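Protein Niban 2 (Homo sapiens, PDB 7CTP) may suppress apoptosis and promote melanoma cell invasion in vitro, this piece holding its PH domain and much of its helical part. Local coordinates at residues P158-H163 with H168-M173; C189-N194 with S403-M408. All coordinates share one frame; numbering follows the deposited sequence.

Overall arrangement
After helix 10-48 and a connecting segment the chain enters the strands of the PH domain. Contact 1 joins the last two of these, strands 157-162 and 169-173, and closes a short hairpin loop of four residues. The chain then enters helix 176-194, the C-terminal helix of the PH domain. The end of this helix opens contact 2, which closes a loop of 208 mostly helical residues on segment 403-408. The two contacts are in series and neither nests in the other. The centres of contact 1 and contact 2 lie about 18 Å apart. Contact 1 is internal to the PH domain, whereas contact 2 ties its last helix to the helical part of the chain.

Contact 1. Residues P158-H163 with H168-M173; sequences PLILWH and HYYFCM
One face of the His168 imidazole is met by Trp162 CD1, which lies 3.3 Å from His168 CE1. The indole five-membered ring meets the imidazole obliquely, their planes at 44°. At the edge of the imidazole sits the carbonyl of His163. The edge of the Phe171 ring meets Leu161 CD1, 3.9 Å from Phe171 CE2, while Ile160 CG1 lies at the edge of Tyr170. These groups line an antiparallel beta hairpin of the PH domain, whose strands are also flanked by strands 70-77 and 122-124.

Two hydrogen-bonded pairs, Leu159 with Phe171 and Leu161 with Tyr169, join the strands. Each has a bond in both directions. The bond from Leu161 N to Tyr169 O is 2.8 Å. Pro158 and Ile160 form the non-hydrogen-bonded pairs with Cys172 and Tyr170. Leu159, Leu161, Tyr169 and Phe171 start on one face of the sheet, and Met173, its chain bent at chi2, brings CE within 3.6 Å of Leu159 CD2. Trp182 of helix 176-194 touches both of these side chains.

Ile160 and Tyr170 start on the other face, toward Tyr130 of helix 127-134. Tyr130 OH is hydrogen-bonded to both Tyr170 OH and His168 ND1. With CG beside its own backbone N (chi1 -54°), His168 turns its ring toward the turn. Its ND1 is held by Tyr130 and its NE2 by the His163 carbonyl. A leucine in place of His168 would probably leave that carbonyl and the Tyr130 hydroxyl each without this partner. The bond that spans the turn runs from His168 NE2 to His163 O, at 3.0 Å. It lies in the carbonyl plane but is bent, with 138° at the hydrogen.

Contact 2. Residues C189-N194 with S403-M408; sequences CIRHCN and SCYEKM
Arg191 meets Tyr405 through a cation-pi stack, and these two side chains make the whole contact between 189-194 and 403-408. Along the first segment, Cys189 and Ile190 come before it in the helix. The O atoms of Cys189 and Ile190 accept the helical bonds from Cys193 N and Asn194 N, so the backbone is regular on both sides of the arginine.

Arg191 follows, and its chain leaves the helix toward Tyr405. CG is anti to the backbone N (chi1 -176°), which carries the chain outward. A bend at chi3 then turns the guanidinium onto the ring. Arg191 CZ stands 3.9 Å from the centroid of the Tyr405 ring, 17° off the ring normal. The two planes are 24° apart, so the groups lie nearly flat on each other. The overlap is offset toward the CD2-CE2 side of the ring. Arg191 NH2 lies 3.4 Å from Tyr405 CE2, and Arg191 NH1 is 3.6 Å from Tyr405 CD2. The ring therefore takes the guanidinium on its face and leaves the N-H groups to partners elsewhere. Arg191 NH2 makes a salt bridge with Asp188, one turn back on the same helix, and Arg191 NE is hydrogen-bonded to Gln433. These bonds fix the rotation of the buried group, and Asp188 probably offsets its charge. His192, Cys193 and Asn194 then complete the segment.

Helix 422-455 takes part in both halves of this junction. Its Gln433 also donates to Tyr405 O, so one amide side chain serves Arg191 and the backbone of its aromatic partner. The end of the PH-domain helix 176-194 is thereby joined to helix 402-405, with helix 422-455 bonded to both and helix 342-378 packed against Cys404 and Met408.

Contact 1. Residues P158-H163 with H168-M173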
loop_
_atom_site.group_PDB
_atom_site.type_symbol
_atom_site.label_atom_id
_atom_site.label_comp_id
_atom_site.label_asym_id
_atom_site.label_seq_id
_atom_site.Cartn_x
_atom_site.Cartn_y
_atom_site.Cartn_z
ATOM N N PRO A 158 11.899 -22.894 -8.079
ATOM C CA PRO A 158 12.467 -21.555 -7.920
ATOM C C PRO A 158 11.457 -20.592 -7.316
ATOM O O PRO A 158 10.246 -20.820 -7.330
ATOM C CB PRO A 158 12.816 -21.162 -9.358
ATOM C CG PRO A 158 11.733 -21.832 -10.166
ATOM C CD PRO A 158 11.366 -23.108 -9.439
ATOM N N LEU A 159 11.994 -19.506 -6.757
ATOM C CA LEU A 159 11.227 -18.346 -6.312
ATOM C C LEU A 159 12.044 -17.120 -6.686
ATOM O O LEU A 159 13.174 -16.968 -6.212
ATOM C CB LEU A 159 10.974 -18.372 -4.798
ATOM C CG LEU A 159 9.567 -18.140 -4.246
ATOM C CD1 LEU A 159 8.571 -18.995 -4.984
ATOM C CD2 LEU A 159 9.530 -18.467 -2.766
ATOM N N ILE A 160 11.494 -16.262 -7.539
ATOM C CA ILE A 160 12.210 -15.107 -8.067
ATOM C C ILE A 160 11.492 -13.845 -7.621
ATOM O O ILE A 160 10.262 -13.756 -7.716
ATOM C CB ILE A 160 12.326 -15.169 -9.603
ATOM C CG1 ILE A 160 13.218 -16.345 -10.002
ATOM C CG2 ILE A 160 12.899 -13.853 -10.144
ATOM C CD1 ILE A 160 13.055 -16.762 -11.448
ATOM N N LEU A 161 12.257 -12.877 -7.122
ATOM C CA LEU A 161 11.726 -11.581 -6.730
ATOM C C LEU A 161 12.067 -10.560 -7.812
ATOM O O LEU A 161 13.249 -10.277 -8.045
ATOM C CB LEU A 161 12.317 -11.140 -5.391
ATOM C CG LEU A 161 12.036 -12.030 -4.185
ATOM C CD1 LEU A 161 12.582 -11.354 -2.929
ATOM C CD2 LEU A 161 10.559 -12.296 -4.058
ATOM N N TRP A 162 11.037 -9.999 -8.446
ATOM C CA TRP A 162 11.169 -9.000 -9.497
ATOM C C TRP A 162 10.673 -7.648 -8.992
ATOM O O TRP A 162 9.715 -7.584 -8.221
ATOM C CB TRP A 162 10.363 -9.421 -10.729
ATOM C CG TRP A 162 10.250 -8.386 -11.823
ATOM C CD1 TRP A 162 11.049 -8.267 -12.929
ATOM C CD2 TRP A 162 9.262 -7.362 -11.932
ATOM N NE1 TRP A 162 10.622 -7.223 -13.715
ATOM C CE2 TRP A 162 9.525 -6.649 -13.123
ATOM C CE3 TRP A 162 8.179 -6.974 -11.138
ATOM C CZ2 TRP A 162 8.742 -5.575 -13.536
ATOM C CZ3 TRP A 162 7.400 -5.904 -11.552
ATOM C CH2 TRP A 162 7.692 -5.214 -12.733
ATOM N N HIS A 163 11.316 -6.573 -9.449
ATOM C CA HIS A 163 10.928 -5.196 -9.153
ATOM C C HIS A 163 11.123 -4.409 -10.441
ATOM O O HIS A 163 12.052 -4.702 -11.201
ATOM C CB HIS A 163 11.796 -4.634 -8.005
ATOM C CG HIS A 163 11.388 -3.284 -7.492
ATOM N ND1 HIS A 163 11.628 -2.115 -8.185
ATOM C CD2 HIS A 163 10.830 -2.914 -6.314
ATOM C CE1 HIS A 163 11.203 -1.085 -7.473
ATOM N NE2 HIS A 163 10.721 -1.542 -6.329
ATOM N N HIS A 168 16.884 -7.751 -9.004
ATOM C CA HIS A 168 16.070 -8.949 -8.902
ATOM C C HIS A 168 16.848 -9.994 -8.126
ATOM O O HIS A 168 18.079 -10.023 -8.169
ATOM C CB HIS A 168 15.694 -9.486 -10.282
ATOM C CG HIS A 168 15.046 -8.463 -11.163
ATOM N ND1 HIS A 168 14.895 -8.636 -12.521
ATOM C CD2 HIS A 168 14.504 -7.255 -10.872
ATOM C CE1 HIS A 168 14.289 -7.577 -13.032
ATOM N NE2 HIS A 168 14.045 -6.721 -12.053
ATOM N N TYR A 169 16.119 -10.837 -7.405
ATOM C CA TYR A 169 16.705 -11.887 -6.583
ATOM C C TYR A 169 16.211 -13.239 -7.062
ATOM O O TYR A 169 15.038 -13.388 -7.417
ATOM C CB TYR A 169 16.344 -11.698 -5.115
ATOM C CG TYR A 169 16.843 -10.405 -4.538
ATOM C CD1 TYR A 169 18.138 -10.299 -4.054
ATOM C CD2 TYR A 169 16.027 -9.284 -4.486
ATOM C CE1 TYR A 169 18.607 -9.109 -3.521
ATOM C CE2 TYR A 169 16.485 -8.094 -3.953
ATOM C CZ TYR A 169 17.774 -8.015 -3.470
ATOM O OH TYR A 169 18.240 -6.833 -2.943
ATOM N N TYR A 170 17.107 -14.225 -7.068
ATOM C CA TYR A 170 16.799 -15.553 -7.581
ATOM C C TYR A 170 17.098 -16.579 -6.500
ATOM O O TYR A 170 18.249 -16.706 -6.063
ATOM C CB TYR A 170 17.610 -15.848 -8.841
ATOM C CG TYR A 170 17.654 -14.684 -9.805
ATOM C CD1 TYR A 170 16.529 -14.320 -10.532
ATOM C CD2 TYR A 170 18.814 -13.938 -9.973
ATOM C CE1 TYR A 170 16.564 -13.251 -11.420
ATOM C CE2 TYR A 170 18.856 -12.868 -10.856
ATOM C CZ TYR A 170 17.726 -12.533 -11.574
ATOM O OH TYR A 170 17.765 -11.467 -12.456
ATOM N N PHE A 171 16.063 -17.283 -6.060
ATOM C CA PHE A 171 16.159 -18.326 -5.049
ATOM C C PHE A 171 15.649 -19.638 -5.626
ATOM O O PHE A 171 14.887 -19.656 -6.594
ATOM C CB PHE A 171 15.327 -17.989 -3.807
ATOM C CG PHE A 171 15.644 -16.654 -3.193
ATOM C CD1 PHE A 171 16.823 -16.462 -2.499
ATOM C CD2 PHE A 171 14.746 -15.603 -3.291
ATOM C CE1 PHE A 171 17.108 -15.228 -1.916
ATOM C CE2 PHE A 171 15.024 -14.377 -2.721
ATOM C CZ PHE A 171 16.206 -14.188 -2.031
ATOM N N CYS A 172 16.054 -20.752 -5.022
ATOM C CA CYS A 172 15.309 -21.982 -5.259
ATOM C C CYS A 172 15.318 -22.816 -3.983
ATOM O O CYS A 172 16.134 -22.613 -3.074
ATOM C CB CYS A 172 15.827 -22.762 -6.490
ATOM S SG CYS A 172 17.438 -23.464 -6.369
ATOM N N MET A 173 14.342 -23.710 -3.905
ATOM C CA MET A 173 14.126 -24.570 -2.756
ATOM C C MET A 173 14.173 -26.025 -3.200
ATOM O O MET A 173 14.040 -26.348 -4.384
ATOM C CB MET A 173 12.781 -24.282 -2.079
ATOM C CG MET A 173 12.680 -22.904 -1.446
ATOM S SD MET A 173 12.268 -21.657 -2.688
ATOM C CE MET A 173 12.583 -20.150 -1.787
#

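Contact 2. Residues C189-N194 with S403-M408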
loop_
_atom_site.group_PDB
_atom_site.type_symbol
_atom_site.label_atom_id
_atom_site.label_comp_id
_atom_site.label_asym_id
_atom_site.label_seq_id
_atom_site.Cartn_x
_atom_site.Cartn_y
_atom_site.Cartn_z
ATOM N N CYS A 189 5.826 -10.514 3.383
ATOM C CA CYS A 189 6.866 -9.485 3.411
ATOM C C CYS A 189 6.525 -8.335 2.473
ATOM O O CYS A 189 6.624 -7.158 2.844
ATOM C CB CYS A 189 8.215 -10.083 3.008
ATOM S SG CYS A 189 8.989 -11.161 4.253
ATOM N N ILE A 190 6.165 -8.663 1.228
ATOM C CA ILE A 190 5.858 -7.632 0.234
ATOM C C ILE A 190 4.661 -6.806 0.680
ATOM O O ILE A 190 4.671 -5.569 0.607
ATOM C CB ILE A 190 5.608 -8.275 -1.141
ATOM C CG1 ILE A 190 6.899 -8.889 -1.687
ATOM C CG2 ILE A 190 5.010 -7.246 -2.090
ATOM C CD1 ILE A 190 6.660 -9.837 -2.868
ATOM N N ARG A 191 3.601 -7.480 1.136
ATOM C CA ARG A 191 2.403 -6.764 1.565
ATOM C C ARG A 191 2.716 -5.833 2.723
ATOM O O ARG A 191 2.242 -4.686 2.759
ATOM C CB ARG A 191 1.318 -7.769 1.958
ATOM C CG ARG A 191 -0.030 -7.172 2.343
ATOM C CD ARG A 191 -0.957 -8.270 2.907
ATOM N NE ARG A 191 -1.166 -9.361 1.951
ATOM C CZ ARG A 191 -0.649 -10.577 2.077
ATOM N NH1 ARG A 191 -0.887 -11.492 1.143
ATOM N NH2 ARG A 191 0.119 -10.877 3.119
ATOM N N HIS A 192 3.536 -6.306 3.668
ATOM C CA HIS A 192 3.889 -5.503 4.833
ATOM C C HIS A 192 4.721 -4.288 4.429
ATOM O O HIS A 192 4.435 -3.158 4.850
ATOM C CB HIS A 192 4.633 -6.372 5.852
ATOM C CG HIS A 192 4.942 -5.669 7.138
ATOM N ND1 HIS A 192 4.064 -5.638 8.198
ATOM C CD2 HIS A 192 6.028 -4.956 7.525
ATOM C CE1 HIS A 192 4.595 -4.935 9.186
ATOM N NE2 HIS A 192 5.788 -4.515 8.805
ATOM N N CYS A 193 5.754 -4.500 3.605
ATOM C CA CYS A 193 6.597 -3.386 3.170
ATOM C C CYS A 193 5.856 -2.419 2.257
ATOM O O CYS A 193 6.162 -1.224 2.264
ATOM C CB CYS A 193 7.867 -3.912 2.493
ATOM S SG CYS A 193 8.967 -4.861 3.592
ATOM N N ASN A 194 4.889 -2.899 1.471
ATOM C CA ASN A 194 4.097 -1.993 0.638
ATOM C C ASN A 194 3.280 -1.025 1.485
ATOM O O ASN A 194 3.041 0.114 1.074
ATOM C CB ASN A 194 3.155 -2.777 -0.277
ATOM C CG ASN A 194 3.851 -3.338 -1.492
ATOM O OD1 ASN A 194 4.983 -2.967 -1.801
ATOM N ND2 ASN A 194 3.163 -4.228 -2.207
ATOM N N SER A 403 -5.590 -18.444 3.856
ATOM C CA SER A 403 -6.904 -18.730 3.277
ATOM C C SER A 403 -7.772 -17.478 3.215
ATOM O O SER A 403 -8.658 -17.382 2.358
ATOM C CB SER A 403 -7.604 -19.839 4.063
ATOM O OG SER A 403 -7.996 -19.390 5.353
ATOM N N CYS A 404 -7.533 -16.507 4.107
ATOM C CA CYS A 404 -8.241 -15.231 4.024
ATOM C C CYS A 404 -7.729 -14.402 2.853
ATOM O O CYS A 404 -8.514 -13.894 2.044
ATOM C CB CYS A 404 -8.088 -14.441 5.328
ATOM S SG CYS A 404 -8.338 -15.395 6.845
ATOM N N TYR A 405 -6.406 -14.241 2.768
ATOM C CA TYR A 405 -5.808 -13.427 1.717
ATOM C C TYR A 405 -6.150 -13.988 0.339
ATOM O O TYR A 405 -6.407 -13.229 -0.607
ATOM C CB TYR A 405 -4.292 -13.361 1.922
ATOM C CG TYR A 405 -3.825 -12.666 3.203
ATOM C CD1 TYR A 405 -4.517 -11.586 3.732
ATOM C CD2 TYR A 405 -2.673 -13.092 3.868
ATOM C CE1 TYR A 405 -4.081 -10.938 4.909
ATOM C CE2 TYR A 405 -2.224 -12.452 5.036
ATOM C CZ TYR A 405 -2.941 -11.379 5.543
ATOM O OH TYR A 405 -2.518 -10.740 6.687
ATOM N N GLU A 406 -6.198 -15.321 0.228
ATOM C CA GLU A 406 -6.473 -15.986 -1.047
ATOM C C GLU A 406 -7.823 -15.588 -1.633
ATOM O O GLU A 406 -8.011 -15.661 -2.854
ATOM C CB GLU A 406 -6.413 -17.507 -0.867
ATOM C CG GLU A 406 -6.469 -18.318 -2.179
ATOM C CD GLU A 406 -7.888 -18.677 -2.617
ATOM O OE1 GLU A 406 -8.838 -18.527 -1.814
ATOM O OE2 GLU A 406 -8.047 -19.120 -3.777
ATOM N N LYS A 407 -8.776 -15.168 -0.791
ATOM C CA LYS A 407 -10.094 -14.792 -1.303
ATOM C C LYS A 407 -10.012 -13.620 -2.272
ATOM O O LYS A 407 -10.886 -13.467 -3.133
ATOM C CB LYS A 407 -11.046 -14.460 -0.151
ATOM C CG LYS A 407 -11.307 -15.611 0.810
ATOM C CD LYS A 407 -11.941 -16.809 0.101
ATOM C CE LYS A 407 -12.452 -17.824 1.126
ATOM N NZ LYS A 407 -12.673 -19.172 0.513
ATOM N N MET A 408 -8.968 -12.795 -2.170
ATOM C CA MET A 408 -8.861 -11.631 -3.048
ATOM C C MET A 408 -8.270 -11.950 -4.409
ATOM O O MET A 408 -8.364 -11.113 -5.308
ATOM C CB MET A 408 -8.011 -10.529 -2.405
ATOM C CG MET A 408 -8.603 -9.918 -1.152
ATOM S SD MET A 408 -10.306 -9.371 -1.335
ATOM C CE MET A 408 -10.193 -8.241 -2.720
#